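Long-range contact in flagellar hook-associated protein (Burkholderia pseudomallei, PDB 4UT1), which probably serves as a structural component of the bacterial flagellum, forming the junction between hook and filament: residues Val152-Gln157 and Gly429-Phe434. Numbering follows the deposited sequence.
With EDO (1,2-ethanediol), chain G.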
ATOM      1  N   VAL A 152       2.957  13.652   0.734  1.00 11.63           N
ATOM      2  CA  VAL A 152       3.093  13.965   2.150  1.00 12.18           C
ATOM      3  C   VAL A 152       1.823  14.650   2.709  1.00 14.24           C
ATOM      4  O   VAL A 152       1.342  14.273   3.778  1.00 12.49           O
ATOM      5  CB  VAL A 152       4.342  14.854   2.396  1.00 14.19           C
ATOM      6  CG1 VAL A 152       4.361  15.401   3.813  1.00 15.90           C
ATOM      7  CG2 VAL A 152       5.598  14.078   2.118  1.00 15.34           C
ATOM      8  N   ALA A 153       1.268  15.627   1.989  1.00 14.95           N
ATOM      9  CA  ALA A 153       0.024  16.271   2.421  1.00 12.85           C
ATOM     10  C   ALA A 153      -1.114  15.256   2.467  1.00 15.46           C
ATOM     11  O   ALA A 153      -1.945  15.295   3.369  1.00 12.40           O
ATOM     12  CB  ALA A 153      -0.340  17.455   1.503  1.00 11.70           C
ATOM     13  N   ALA A 154      -1.131  14.321   1.517  1.00 12.29           N
ATOM     14  CA  ALA A 154      -2.116  13.247   1.559  1.00 14.46           C
ATOM     15  C   ALA A 154      -2.001  12.425   2.851  1.00 14.63           C
ATOM     16  O   ALA A 154      -3.011  12.068   3.456  1.00 15.23           O
ATOM     17  CB  ALA A 154      -1.971  12.340   0.347  1.00 11.23           C
ATOM     18  N   GLY A 155      -0.774  12.129   3.275  1.00 12.23           N
ATOM     19  CA  GLY A 155      -0.566  11.380   4.512  1.00 12.09           C
ATOM     20  C   GLY A 155      -1.167  12.127   5.693  1.00 13.20           C
ATOM     21  O   GLY A 155      -1.801  11.532   6.574  1.00 12.16           O
ATOM     22  N   GLN A 156      -0.964  13.437   5.708  1.00 10.28           N
ATOM     23  CA  GLN A 156      -1.515  14.286   6.764  1.00 11.28           C
ATOM     24  C   GLN A 156      -3.041  14.272   6.756  1.00 11.47           C
ATOM     25  O   GLN A 156      -3.661  14.214   7.818  1.00 12.52           O
ATOM     26  CB  GLN A 156      -1.013  15.719   6.620  1.00 13.54           C
ATOM     27  CG  GLN A 156       0.483  15.909   6.806  1.00 15.49           C
ATOM     28  CD  GLN A 156       0.918  15.842   8.257  1.00 21.54           C
ATOM     29  OE1 GLN A 156       0.295  16.442   9.143  1.00 17.27           O
ATOM     30  NE2 GLN A 156       1.998  15.106   8.512  1.00 20.93           N
ATOM     31  N   GLN A 157      -3.647  14.339   5.574  1.00 10.74           N
ATOM     32  CA  GLN A 157      -5.105  14.325   5.460  1.00 15.44           C
ATOM     33  C   GLN A 157      -5.697  13.009   5.945  1.00 12.27           C
ATOM     34  O   GLN A 157      -6.692  12.986   6.685  1.00 12.27           O
ATOM     35  CB  GLN A 157      -5.550  14.589   4.021  1.00 15.35           C
ATOM     36  CG  GLN A 157      -7.070  14.549   3.840  1.00 21.27           C
ATOM     37  CD  GLN A 157      -7.773  15.720   4.531  1.00 24.66           C
ATOM     38  OE1 GLN A 157      -7.324  16.866   4.443  1.00 28.33           O
ATOM     39  NE2 GLN A 157      -8.865  15.434   5.220  1.00 27.19           N
ATOM     40  N   GLY A 429       2.061   3.986   6.080  1.00 11.89           N
ATOM     41  CA  GLY A 429       3.022   5.013   6.461  1.00 13.38           C
ATOM     42  C   GLY A 429       3.962   5.527   5.390  1.00 14.12           C
ATOM     43  O   GLY A 429       4.788   6.413   5.647  1.00 13.79           O
ATOM     44  N   ALA A 430       3.853   4.987   4.183  1.00 11.65           N
ATOM     45  CA  ALA A 430       4.761   5.377   3.117  1.00 14.60           C
ATOM     46  C   ALA A 430       4.620   6.856   2.763  1.00 12.45           C
ATOM     47  O   ALA A 430       5.588   7.490   2.337  1.00 15.97           O
ATOM     48  CB  ALA A 430       4.524   4.518   1.886  1.00 14.64           C
ATOM     49  N   LEU A 431       3.418   7.390   2.936  1.00 11.74           N
ATOM     50  CA  LEU A 431       3.145   8.782   2.579  1.00 12.57           C
ATOM     51  C   LEU A 431       3.848   9.765   3.501  1.00 15.39           C
ATOM     52  O   LEU A 431       4.372  10.782   3.043  1.00 12.97           O
ATOM     53  CB  LEU A 431       1.643   9.058   2.601  1.00 10.65           C
ATOM     54  CG  LEU A 431       0.745   8.191   1.717  1.00 13.73           C
ATOM     55  CD1 LEU A 431      -0.710   8.627   1.845  1.00 14.47           C
ATOM     56  CD2 LEU A 431       1.238   8.232   0.255  1.00 15.70           C
ATOM     57  N   ASP A 432       3.824   9.484   4.802  1.00 14.74           N
ATOM     58  CA  ASP A 432       4.311  10.450   5.786  1.00 15.54           C
ATOM     59  C   ASP A 432       5.818  10.612   5.699  1.00 16.18           C
ATOM     60  O   ASP A 432       6.346  11.671   6.033  1.00 21.27           O
ATOM     61  CB  ASP A 432       3.910  10.038   7.214  1.00 15.45           C
ATOM     62  CG  ASP A 432       2.421  10.155   7.466  1.00 22.40           C
ATOM     63  OD1 ASP A 432       1.802  11.140   7.003  1.00 18.96           O
ATOM     64  OD2 ASP A 432       1.869   9.262   8.152  1.00 22.16           O
ATOM     65  N   GLY A 433       6.503   9.565   5.245  1.00 15.13           N
ATOM     66  CA  GLY A 433       7.944   9.595   5.095  1.00 18.03           C
ATOM     67  C   GLY A 433       8.436   9.809   3.671  1.00 15.20           C
ATOM     68  O   GLY A 433       9.641   9.894   3.450  1.00 15.77           O
ATOM     69  N   PHE A 434       7.516   9.916   2.712  1.00 12.13           N
ATOM     70  CA  PHE A 434       7.907  10.073   1.305  1.00 13.18           C
ATOM     71  C   PHE A 434       8.758  11.319   1.101  1.00 14.25           C
ATOM     72  O   PHE A 434       8.350  12.422   1.458  1.00 13.65           O
ATOM     73  CB  PHE A 434       6.674  10.148   0.391  1.00  9.13           C
ATOM     74  CG  PHE A 434       7.014  10.078  -1.073  1.00 13.52           C
ATOM     75  CD1 PHE A 434       7.313  11.231  -1.792  1.00 14.45           C
ATOM     76  CD2 PHE A 434       7.051   8.859  -1.726  1.00 12.47           C
ATOM     77  CE1 PHE A 434       7.659  11.162  -3.157  1.00 12.45           C
ATOM     78  CE2 PHE A 434       7.385   8.787  -3.083  1.00 10.38           C
ATOM     79  CZ  PHE A 434       7.678   9.949  -3.791  1.00 10.85           C
TER
HETATM   80  C1  EDO G1633       0.711  13.610  13.485  1.00 23.84           C
HETATM   81  O1  EDO G1633       0.142  14.628  14.312  1.00 32.03           O
HETATM   82  C2  EDO G1633       0.841  14.189  12.083  1.00 23.52           C
HETATM   83  O2  EDO G1633       1.439  13.229  11.213  1.00 26.61           O
HETATM   84  O   HOH W   1       2.851  13.340   6.119  1.00 15.93           O
HETATM   85  O   HOH W   2      -0.766   9.101   7.805  1.00 15.83           O
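The CA atoms of G155 and L431 come nearest each other, 4.9 Å apart. L431 CB rests on G155 CA at 3.7 Å; chi1 of -57° sets CG beside the backbone N, and CD1 lies 3.8 Å from G155 N and CA and reaches A154 CB at 4.2 Å. The bare CA of G155 lets the short 430-433 turn come this near. At the other end, V152 CG2 sits 3.3 Å from the carbonyl oxygen F434 O and touches F434 CB, next to a CA-H...O contact from V152 CA to L431 O (3.5 Å, 152° at the hydrogen).

Polar links pass through water. One water donates to V152 O and, at 2.6 Å, to D432 OD1, while accepting from Q156 NE2, whose bent side chain folds back toward it. A second water donates to G155 O and, at 2.7 Å, to D432 OD2, so each carboxylate oxygen of D432 is tied to the helix backbone. Q156 NE2 also bonds weakly to an ethanediol, probably from the crystallisation liquor.

The contact seats the 430-433 turn, which follows strand 421-425, on helix 134-193. Its buried side faces helix 287-322: A154 touches L307, and F434 reaches A311 and F314.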